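Local coordinates for tRNA (uracil(54)-C(5))-methyltransferase (Pyrococcus abyssi, PDB 2JJQ), which catalyses the S-adenosyl-L-methionine-dependent methylation of uridine 54 in tRNA, giving 5-methyluridine at that position, at residues A[90-95]-A[414-419]; A[119-124]-A[272-277]; A[377-382]-A[399-404]. All coordinates share one frame; numbering follows the deposited sequence.

Interaction 1: residues A[90-95]-A[414-419]; sequences CTLQHL and HTPHVE
Gln93 lays its CG over one face of the His414 imidazole, 4.1 Å from the ring centroid, a CH-pi contact displaced toward the rim on the CG–ND1 side. With CG anti to the backbone N (chi1 -154°) and the chain extended beyond it, the amide runs on past the ring, its plane turned 54° from that of the imidazole. The ring has other partners: NE2 is hydrogen-bonded to Ile124 O, and the Phe125 ring meets it with planes about 30° apart. Beside the ring, CB of His414 packs against CB of Cys90 at 3.9 Å. The His414 carbonyl points into the turn from Cys90 to Gln93 and accepts a nearly straight hydrogen bond from the amide of Leu92 (N to O 2.8 Å), which comes from above the carbonyl plane. Leu92 reaches along the backbone of the 414-419 loop, its CD1 3.3 Å from Thr415 O, while OG1 of Thr91 abuts CD of Pro416 at 3.4 Å. Thr415 OG1 accepts from His417 N, forming an ST turn; the same hydroxyl is hydrogen-bonded to Phe412 O. The first of two overlapping type I turns, from Cys90 to Gln93, thus holds the loop leading to strand 419-424, at whose start lies Glu419, the predicted proton acceptor; Cys90 is, by similarity, a ligand of the [4Fe-4S] cluster, so the contact joins the cluster-binding region to the catalytic domain.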
loop_
_atom_site.group_PDB
_atom_site.type_symbol
_atom_site.label_atom_id
_atom_site.label_comp_id
_atom_site.label_asym_id
_atom_site.label_seq_id
_atom_site.Cartn_x
_atom_site.Cartn_y
_atom_site.Cartn_z
ATOM N N CYS A 90 11.324 2.583 -1.794
ATOM C CA CYS A 90 11.295 3.795 -2.634
ATOM C C CYS A 90 12.342 3.806 -3.762
ATOM O O CYS A 90 13.190 4.713 -3.887
ATOM C CB CYS A 90 11.441 5.023 -1.757
ATOM S SG CYS A 90 10.011 5.197 -0.652
ATOM N N THR A 91 12.252 2.811 -4.603
ATOM C CA THR A 91 13.279 2.599 -5.597
ATOM C C THR A 91 13.342 3.638 -6.712
ATOM O O THR A 91 14.268 3.629 -7.534
ATOM C CB THR A 91 13.104 1.231 -6.145
ATOM O OG1 THR A 91 11.729 1.092 -6.501
ATOM C CG2 THR A 91 13.453 0.232 -4.998
ATOM N N LEU A 92 12.365 4.543 -6.751
ATOM C CA LEU A 92 12.430 5.636 -7.763
ATOM C C LEU A 92 12.629 7.000 -7.115
ATOM O O LEU A 92 12.436 8.010 -7.778
ATOM C CB LEU A 92 11.177 5.705 -8.636
ATOM C CG LEU A 92 10.737 4.466 -9.449
ATOM C CD1 LEU A 92 9.464 4.748 -10.216
ATOM C CD2 LEU A 92 11.852 3.910 -10.322
ATOM N N GLN A 93 12.985 7.038 -5.831
ATOM C CA GLN A 93 13.047 8.316 -5.086
ATOM C C GLN A 93 14.110 9.262 -5.577
ATOM O O GLN A 93 14.095 10.443 -5.242
ATOM C CB GLN A 93 13.306 8.089 -3.590
ATOM C CG GLN A 93 12.743 9.248 -2.775
ATOM C CD GLN A 93 12.853 9.075 -1.222
ATOM O OE1 GLN A 93 12.248 8.175 -0.626
ATOM N NE2 GLN A 93 13.587 9.986 -0.581
ATOM N N HIS A 94 15.044 8.737 -6.354
ATOM C CA HIS A 94 16.170 9.556 -6.902
ATOM C C HIS A 94 15.730 10.304 -8.164
ATOM O O HIS A 94 16.524 11.061 -8.761
ATOM C CB HIS A 94 17.324 8.640 -7.234
ATOM C CG HIS A 94 16.963 7.582 -8.249
ATOM N ND1 HIS A 94 16.061 6.572 -7.988
ATOM C CD2 HIS A 94 17.381 7.384 -9.519
ATOM C CE1 HIS A 94 15.914 5.813 -9.060
ATOM N NE2 HIS A 94 16.722 6.270 -9.999
ATOM N N LEU A 95 14.478 10.085 -8.573
ATOM C CA LEU A 95 13.931 10.680 -9.839
ATOM C C LEU A 95 12.931 11.797 -9.581
ATOM O O LEU A 95 12.069 11.662 -8.712
ATOM C CB LEU A 95 13.228 9.610 -10.665
ATOM C CG LEU A 95 14.077 8.400 -11.068
ATOM C CD1 LEU A 95 13.124 7.448 -11.771
ATOM C CD2 LEU A 95 15.261 8.795 -11.946
ATOM N N HIS A 414 7.396 7.256 -5.781
ATOM C CA HIS A 414 8.757 6.797 -5.500
ATOM C C HIS A 414 8.941 5.291 -5.617
ATOM O O HIS A 414 10.000 4.778 -5.254
ATOM C CB HIS A 414 9.307 7.281 -4.145
ATOM C CG HIS A 414 9.029 8.722 -3.876
ATOM N ND1 HIS A 414 9.449 9.726 -4.724
ATOM C CD2 HIS A 414 8.357 9.338 -2.866
ATOM C CE1 HIS A 414 9.076 10.903 -4.248
ATOM N NE2 HIS A 414 8.397 10.699 -3.119
ATOM N N THR A 415 7.918 4.593 -6.100
ATOM C CA THR A 415 8.013 3.171 -6.413
ATOM C C THR A 415 7.547 3.012 -7.861
ATOM O O THR A 415 6.873 3.908 -8.412
ATOM C CB THR A 415 7.079 2.327 -5.516
ATOM O OG1 THR A 415 5.747 2.419 -6.042
ATOM C CG2 THR A 415 7.080 2.839 -4.064
ATOM N N PRO A 416 7.848 1.847 -8.487
ATOM C CA PRO A 416 7.343 1.619 -9.841
ATOM C C PRO A 416 5.851 1.277 -9.945
ATOM O O PRO A 416 5.348 1.071 -11.044
ATOM C CB PRO A 416 8.174 0.421 -10.347
ATOM C CG PRO A 416 9.071 0.032 -9.263
ATOM C CD PRO A 416 8.694 0.743 -7.998
ATOM N N HIS A 417 5.151 1.218 -8.810
ATOM C CA HIS A 417 3.799 0.685 -8.787
ATOM C C HIS A 417 2.747 1.728 -9.047
ATOM O O HIS A 417 2.901 2.909 -8.710
ATOM C CB HIS A 417 3.515 0.035 -7.432
ATOM C CG HIS A 417 4.558 -0.945 -7.022
ATOM N ND1 HIS A 417 4.919 -2.012 -7.812
ATOM C CD2 HIS A 417 5.361 -0.990 -5.935
ATOM C CE1 HIS A 417 5.873 -2.696 -7.210
ATOM N NE2 HIS A 417 6.147 -2.107 -6.064
ATOM N N VAL A 418 1.656 1.291 -9.654
ATOM C CA VAL A 418 0.565 2.212 -9.893
ATOM C C VAL A 418 -0.755 1.486 -9.590
ATOM O O VAL A 418 -0.754 0.241 -9.579
ATOM C CB VAL A 418 0.646 2.727 -11.346
ATOM C CG1 VAL A 418 -0.173 1.807 -12.266
ATOM C CG2 VAL A 418 0.154 4.129 -11.420
ATOM N N GLU A 419 -1.825 2.232 -9.320
ATOM C CA GLU A 419 -3.174 1.695 -9.118
ATOM C C GLU A 419 -4.085 1.992 -10.309
ATOM O O GLU A 419 -4.401 3.139 -10.574
ATOM C CB GLU A 419 -3.803 2.316 -7.893
ATOM C CG GLU A 419 -5.173 1.753 -7.560
ATOM C CD GLU A 419 -5.092 0.563 -6.620
ATOM O OE1 GLU A 419 -4.033 -0.093 -6.599
ATOM O OE2 GLU A 419 -6.063 0.333 -5.860
#

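Interaction 2: residues A[119-124]-A[272-277]; sequences VPSPKI and QTNSYQ. With SAH (S-adenosyl-L-homocysteine), chain B.
Tyr276, Gln277 and Lys123 carry most of this contact, in which the loop after strand 117-119 meets the first turn of helix 275-288. The aliphatic end of Lys123 crosses one face of the Tyr276 ring: CD stands 3.7 Å from the ring centroid in a CH-pi contact, and CE lies beside the phenol oxygen, 3.3 Å from Tyr276 OH. Its chain is extended as far as CE and bends only at the last torsion (chi4 -85°), which swings NZ off the line of the chain. At the base of the ring, CB of Pro122 packs on CB of Tyr276 (3.9 Å), and Phe202 meets the ring edge-to-face.

Gln277 turns back toward the loop through a bend at chi2 (-54°). Its NE2 donates to the carbonyl O of Val119 at 3.0 Å; the acceptor lies in the plane of the amide, although the donor stands well above the carbonyl plane and the bond is bent. The same NE2 also bonds to Asp410 O, while OE1 accepts from Asn280, so both ends of the amide are engaged and its flip is fixed.

Asn274 divides its work: ND2 gives a straight bond (171°) to Ser121 OG at 2.9 Å and also bonds to Met411 O, and OD1 caps the helix by accepting from Gln277 N. Ser121 OG in turn donates to Lys123 O, 2.7 Å away. Two residues before the cap, Gln272 NE2 binds OXT of S-adenosyl-L-homocysteine. The polar chain from loop to helix cap therefore probably helps to set the helix start that follows this cofactor-binding residue.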
loop_
_atom_site.group_PDB
_atom_site.type_symbol
_atom_site.label_atom_id
_atom_site.label_comp_id
_atom_site.label_asym_id
_atom_site.label_seq_id
_atom_site.Cartn_x
_atom_site.Cartn_y
_atom_site.Cartn_z
ATOM N N VAL A 119 -2.817 9.839 -12.720
ATOM C CA VAL A 119 -3.114 10.984 -11.837
ATOM C C VAL A 119 -2.052 11.097 -10.754
ATOM O O VAL A 119 -1.812 10.103 -10.044
ATOM C CB VAL A 119 -4.512 10.801 -11.197
ATOM C CG1 VAL A 119 -4.894 11.967 -10.233
ATOM C CG2 VAL A 119 -5.570 10.534 -12.298
ATOM N N PRO A 120 -1.401 12.276 -10.649
ATOM C CA PRO A 120 -0.354 12.500 -9.639
ATOM C C PRO A 120 -0.925 12.388 -8.261
ATOM O O PRO A 120 -2.110 12.705 -8.032
ATOM C CB PRO A 120 0.116 13.960 -9.896
ATOM C CG PRO A 120 -0.457 14.359 -11.221
ATOM C CD PRO A 120 -1.680 13.497 -11.433
ATOM N N SER A 121 -0.129 11.842 -7.341
ATOM C CA SER A 121 -0.479 11.925 -5.923
ATOM C C SER A 121 -0.510 13.419 -5.496
ATOM O O SER A 121 0.384 14.199 -5.922
ATOM C CB SER A 121 0.517 11.134 -5.098
ATOM O OG SER A 121 0.146 11.186 -3.727
ATOM N N PRO A 122 -1.568 13.839 -4.753
ATOM C CA PRO A 122 -1.693 15.255 -4.345
ATOM C C PRO A 122 -0.496 15.692 -3.539
ATOM O O PRO A 122 -0.111 16.881 -3.605
ATOM C CB PRO A 122 -2.980 15.249 -3.515
ATOM C CG PRO A 122 -3.866 14.228 -4.235
ATOM C CD PRO A 122 -2.862 13.132 -4.658
ATOM N N LYS A 123 0.096 14.762 -2.796
ATOM C CA LYS A 123 1.336 15.021 -2.041
ATOM C C LYS A 123 2.292 13.900 -2.264
ATOM O O LYS A 123 1.861 12.781 -2.456
ATOM C CB LYS A 123 1.081 15.163 -0.551
ATOM C CG LYS A 123 0.149 16.307 -0.146
ATOM C CD LYS A 123 0.218 16.416 1.383
ATOM C CE LYS A 123 -0.656 17.545 1.937
ATOM N NZ LYS A 123 -0.006 18.873 1.933
ATOM N N ILE A 124 3.601 14.169 -2.250
ATOM C CA ILE A 124 4.531 13.057 -2.453
ATOM C C ILE A 124 5.516 12.942 -1.318
ATOM O O ILE A 124 6.412 12.080 -1.339
ATOM C CB ILE A 124 5.333 13.207 -3.744
ATOM C CG1 ILE A 124 6.053 14.568 -3.756
ATOM C CG2 ILE A 124 4.426 13.067 -4.980
ATOM C CD1 ILE A 124 7.036 14.678 -4.950
ATOM N N GLN A 272 -5.871 1.716 2.588
ATOM C CA GLN A 272 -5.033 2.260 1.547
ATOM C C GLN A 272 -3.933 3.148 2.204
ATOM O O GLN A 272 -4.235 3.964 3.094
ATOM C CB GLN A 272 -5.869 3.134 0.599
ATOM C CG GLN A 272 -7.135 2.449 0.085
ATOM C CD GLN A 272 -6.741 1.490 -0.974
ATOM O OE1 GLN A 272 -5.673 1.643 -1.577
ATOM N NE2 GLN A 272 -7.563 0.465 -1.201
ATOM N N THR A 273 -2.686 3.025 1.735
ATOM C CA THR A 273 -1.555 3.668 2.423
ATOM C C THR A 273 -1.334 5.133 2.062
ATOM O O THR A 273 -0.585 5.804 2.750
ATOM C CB THR A 273 -0.258 2.920 2.191
ATOM O OG1 THR A 273 -0.044 2.792 0.777
ATOM C CG2 THR A 273 -0.363 1.509 2.788
ATOM N N ASN A 274 -1.924 5.596 0.968
ATOM C CA ASN A 274 -1.757 6.988 0.554
ATOM C C ASN A 274 -3.101 7.681 0.725
ATOM O O ASN A 274 -3.997 7.553 -0.087
ATOM C CB ASN A 274 -1.206 7.030 -0.875
ATOM C CG ASN A 274 -1.070 8.441 -1.423
ATOM O OD1 ASN A 274 -1.675 9.403 -0.916
ATOM N ND2 ASN A 274 -0.339 8.552 -2.533
ATOM N N SER A 275 -3.249 8.394 1.825
ATOM C CA SER A 275 -4.595 8.900 2.122
ATOM C C SER A 275 -5.028 9.892 1.058
ATOM O O SER A 275 -6.227 9.990 0.748
ATOM C CB SER A 275 -4.644 9.562 3.503
ATOM O OG SER A 275 -4.411 8.571 4.503
ATOM N N TYR A 276 -4.068 10.638 0.497
ATOM C CA TYR A 276 -4.440 11.763 -0.404
ATOM C C TYR A 276 -4.987 11.252 -1.689
ATOM O O TYR A 276 -6.051 11.686 -2.158
ATOM C CB TYR A 276 -3.240 12.660 -0.652
ATOM C CG TYR A 276 -2.927 13.454 0.602
ATOM C CD1 TYR A 276 -3.583 14.650 0.862
ATOM C CD2 TYR A 276 -2.048 12.953 1.570
ATOM C CE1 TYR A 276 -3.334 15.373 2.049
ATOM C CE2 TYR A 276 -1.789 13.678 2.744
ATOM C CZ TYR A 276 -2.444 14.869 2.971
ATOM O OH TYR A 276 -2.176 15.608 4.117
ATOM N N GLN A 277 -4.296 10.256 -2.227
ATOM C CA GLN A 277 -4.792 9.604 -3.459
ATOM C C GLN A 277 -5.990 8.753 -3.177
ATOM O O GLN A 277 -6.777 8.494 -4.086
ATOM C CB GLN A 277 -3.826 8.608 -3.969
ATOM C CG GLN A 277 -2.970 8.988 -5.017
ATOM C CD GLN A 277 -3.561 9.575 -6.325
ATOM O OE1 GLN A 277 -4.731 10.018 -6.486
ATOM N NE2 GLN A 277 -2.637 9.688 -7.238
HETATM N N SAH B . -10.997 -3.001 -1.733
HETATM C CA SAH B . -10.158 -3.279 -0.521
HETATM C CB SAH B . -8.811 -3.886 -0.911
HETATM C CG SAH B . -8.938 -5.256 -1.539
HETATM S SD SAH B . -7.361 -6.092 -1.299
HETATM C C SAH B . -9.885 -1.963 0.168
HETATM O O SAH B . -9.371 -1.880 1.296
HETATM O OXT SAH B . -10.157 -0.930 -0.426
HETATM C "C5'" SAH B . -7.853 -7.693 -1.888
HETATM C "C4'" SAH B . -8.839 -8.342 -0.900
HETATM O "O4'" SAH B . -9.131 -9.718 -1.261
HETATM C "C3'" SAH B . -8.337 -8.408 0.542
HETATM O "O3'" SAH B . -9.228 -7.637 1.374
HETATM C "C2'" SAH B . -8.341 -9.920 0.882
HETATM O "O2'" SAH B . -8.743 -10.255 2.214
HETATM C "C1'" SAH B . -9.359 -10.485 -0.064
HETATM N N9 SAH B . -9.151 -11.829 -0.591
HETATM C C8 SAH B . -7.979 -12.435 -0.898
HETATM N N7 SAH B . -8.244 -13.635 -1.481
HETATM C C5 SAH B . -9.576 -13.774 -1.577
HETATM C C6 SAH B . -10.520 -14.787 -2.095
HETATM N N6 SAH B . -10.000 -15.919 -2.631
HETATM N N1 SAH B . -11.862 -14.514 -1.987
HETATM C C2 SAH B . -12.339 -13.374 -1.441
HETATM N N3 SAH B . -11.525 -12.432 -0.942
HETATM C C4 SAH B . -10.180 -12.578 -0.999
#

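Interaction 3: residues A[377-382]-A[399-404]; sequences EKPGVI and LDYRID
The phenol of Tyr401 lies between Ile382 and the folded side chain of Lys378, with its hydroxyl directed at the backbone of Pro379. Tyr401 OH donates to the Pro379 carbonyl O at 2.7 Å, meeting a lone pair in the carbonyl plane, and the acceptor itself lies near the plane of the ring at its edge. CD of Pro379 lies 3.0 Å from Tyr401 OH. Over one face of the ring sits Ile382 CD1, 3.5 Å from the centroid and shifted toward CZ and CE2; the two side chains cross at about a right angle.

Lys378 curls back over the ring because its chain bends at chi2, chi3 and chi4 (-65°, -50° and -74°). Its CE approaches the ring obliquely, 3.5 Å from Tyr401 CZ, and NZ stands above the face 5.0 Å from the centroid, a cation-pi contact. A water over the face opposite Ile382 links the ammonium to the main chain: it accepts from Lys378 NZ at 2.8 Å and donates to Asp400 O at 2.7 Å.

Farther out, Asp400 centres an inverse gamma turn, and its amide is bonded to Asn375 OD1 of helix 368-377. Leu374 of that helix packs on both Pro379 and Ile382. The segments begin the two strands of a beta-alpha-beta crossover in the class I-like methyltransferase sheet, with antiparallel strand 419-424 between them. The hydroxyl bond thus fixes the ring's direction, Ile382 packs on one face, and the lysine charge is probably eased by the pi cloud and the bridging water.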
loop_
_atom_site.group_PDB
_atom_site.type_symbol
_atom_site.label_atom_id
_atom_site.label_comp_id
_atom_site.label_asym_id
_atom_site.label_seq_id
_atom_site.Cartn_x
_atom_site.Cartn_y
_atom_site.Cartn_z
ATOM N N GLU A 377 -23.793 -13.792 -15.875
ATOM C CA GLU A 377 -24.748 -12.830 -15.331
ATOM C C GLU A 377 -24.704 -11.501 -16.046
ATOM O O GLU A 377 -25.729 -10.811 -16.161
ATOM C CB GLU A 377 -24.512 -12.600 -13.823
ATOM C CG GLU A 377 -24.809 -13.788 -12.947
ATOM C CD GLU A 377 -26.156 -14.433 -13.254
ATOM O OE1 GLU A 377 -27.191 -13.703 -13.250
ATOM O OE2 GLU A 377 -26.156 -15.670 -13.478
ATOM N N LYS A 378 -23.510 -11.103 -16.483
ATOM C CA LYS A 378 -23.333 -9.872 -17.221
ATOM C C LYS A 378 -23.925 -8.632 -16.536
ATOM O O LYS A 378 -24.775 -7.939 -17.097
ATOM C CB LYS A 378 -23.885 -10.015 -18.655
ATOM C CG LYS A 378 -23.185 -11.043 -19.541
ATOM C CD LYS A 378 -21.719 -10.653 -19.829
ATOM C CE LYS A 378 -21.537 -9.241 -20.327
ATOM N NZ LYS A 378 -21.969 -9.018 -21.761
ATOM N N PRO A 379 -23.430 -8.309 -15.336
ATOM C CA PRO A 379 -23.794 -7.004 -14.791
ATOM C C PRO A 379 -23.422 -5.933 -15.792
ATOM O O PRO A 379 -22.449 -6.114 -16.522
ATOM C CB PRO A 379 -22.922 -6.887 -13.526
ATOM C CG PRO A 379 -21.761 -7.867 -13.721
ATOM C CD PRO A 379 -22.347 -8.988 -14.570
ATOM N N GLY A 380 -24.210 -4.857 -15.850
ATOM C CA GLY A 380 -24.050 -3.812 -16.829
ATOM C C GLY A 380 -22.651 -3.182 -16.807
ATOM O O GLY A 380 -22.101 -2.847 -17.857
ATOM N N VAL A 381 -22.084 -3.067 -15.592
ATOM C CA VAL A 381 -20.790 -2.432 -15.430
ATOM C C VAL A 381 -19.925 -3.260 -14.470
ATOM O O VAL A 381 -20.390 -3.716 -13.424
ATOM C CB VAL A 381 -20.892 -0.978 -14.911
ATOM C CG1 VAL A 381 -19.447 -0.411 -14.649
ATOM C CG2 VAL A 381 -21.612 -0.088 -15.930
ATOM N N ILE A 382 -18.681 -3.480 -14.856
ATOM C CA ILE A 382 -17.690 -3.955 -13.899
ATOM C C ILE A 382 -16.663 -2.860 -13.671
ATOM O O ILE A 382 -16.125 -2.289 -14.634
ATOM C CB ILE A 382 -16.972 -5.270 -14.371
ATOM C CG1 ILE A 382 -17.987 -6.403 -14.450
ATOM C CG2 ILE A 382 -15.848 -5.580 -13.399
ATOM C CD1 ILE A 382 -17.443 -7.681 -15.203
ATOM N N LEU A 399 -12.755 -11.816 -19.559
ATOM C CA LEU A 399 -14.119 -11.283 -19.377
ATOM C C LEU A 399 -14.781 -10.923 -20.699
ATOM O O LEU A 399 -14.136 -10.330 -21.571
ATOM C CB LEU A 399 -14.033 -10.013 -18.519
ATOM C CG LEU A 399 -13.728 -10.359 -17.054
ATOM C CD1 LEU A 399 -13.262 -9.103 -16.306
ATOM C CD2 LEU A 399 -14.918 -11.074 -16.289
ATOM N N ASP A 400 -16.082 -11.161 -20.813
ATOM C CA ASP A 400 -16.799 -10.742 -22.039
ATOM C C ASP A 400 -17.204 -9.275 -22.020
ATOM O O ASP A 400 -18.394 -8.924 -22.157
ATOM C CB ASP A 400 -17.974 -11.679 -22.312
ATOM C CG ASP A 400 -17.517 -13.122 -22.529
ATOM O OD1 ASP A 400 -16.384 -13.339 -23.036
ATOM O OD2 ASP A 400 -18.294 -14.041 -22.198
ATOM N N TYR A 401 -16.187 -8.410 -21.869
ATOM C CA TYR A 401 -16.382 -6.993 -21.637
ATOM C C TYR A 401 -15.266 -6.266 -22.316
ATOM O O TYR A 401 -14.195 -6.823 -22.494
ATOM C CB TYR A 401 -16.239 -6.687 -20.115
ATOM C CG TYR A 401 -17.443 -7.079 -19.288
ATOM C CD1 TYR A 401 -18.337 -6.113 -18.836
ATOM C CD2 TYR A 401 -17.673 -8.418 -18.925
ATOM C CE1 TYR A 401 -19.462 -6.476 -18.074
ATOM C CE2 TYR A 401 -18.778 -8.787 -18.171
ATOM C CZ TYR A 401 -19.666 -7.798 -17.753
ATOM O OH TYR A 401 -20.752 -8.128 -16.992
ATOM N N ARG A 402 -15.496 -5.011 -22.654
ATOM C CA ARG A 402 -14.433 -4.141 -23.185
ATOM C C ARG A 402 -14.088 -3.055 -22.140
ATOM O O ARG A 402 -14.874 -2.830 -21.248
ATOM C CB ARG A 402 -14.887 -3.506 -24.485
ATOM C CG ARG A 402 -16.069 -2.589 -24.314
ATOM C CD ARG A 402 -16.438 -1.879 -25.614
ATOM N NE ARG A 402 -16.828 -0.520 -25.280
ATOM C CZ ARG A 402 -18.068 -0.063 -25.266
ATOM N NH1 ARG A 402 -19.094 -0.845 -25.613
ATOM N NH2 ARG A 402 -18.267 1.196 -24.912
ATOM N N ILE A 403 -12.916 -2.425 -22.255
ATOM C CA ILE A 403 -12.571 -1.283 -21.388
ATOM C C ILE A 403 -13.270 -0.029 -21.905
ATOM O O ILE A 403 -13.030 0.440 -23.033
ATOM C CB ILE A 403 -11.028 -1.094 -21.344
ATOM C CG1 ILE A 403 -10.412 -2.355 -20.759
ATOM C CG2 ILE A 403 -10.643 0.121 -20.507
ATOM C CD1 ILE A 403 -8.939 -2.398 -20.967
ATOM N N ASP A 404 -14.198 0.485 -21.115
ATOM C CA ASP A 404 -14.961 1.646 -21.497
ATOM C C ASP A 404 -14.180 2.913 -21.113
ATOM O O ASP A 404 -14.045 3.854 -21.912
ATOM C CB ASP A 404 -16.311 1.600 -20.773
ATOM C CG ASP A 404 -17.132 2.843 -20.994
ATOM O OD1 ASP A 404 -17.023 3.383 -22.114
ATOM O OD2 ASP A 404 -17.924 3.247 -20.092
HETATM O O HOH W 1 -20.274 -6.968 -22.580
#

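How the interactions relate
From the N terminus, residues 90-95 pair with 414-419, near the C terminus, closing a loop that takes in most of the chain and encloses both other contacts. Within it, interaction 2 closes first, bringing the loop after strand 117-119 to the start of helix 275-288; interaction 3, in series with it, closes a short loop made of the rest of strand 381-386 and helix 389-398. Interactions 1 and 2 are joined by a probable hydrogen bond from His414 to Ile124, tying the cluster region, the edge of the large sheet and the helix beside the cofactor. Interaction 3 stands apart, its centre about 28 Å from that of interaction 2, where strands 381-386 and 403-409 begin.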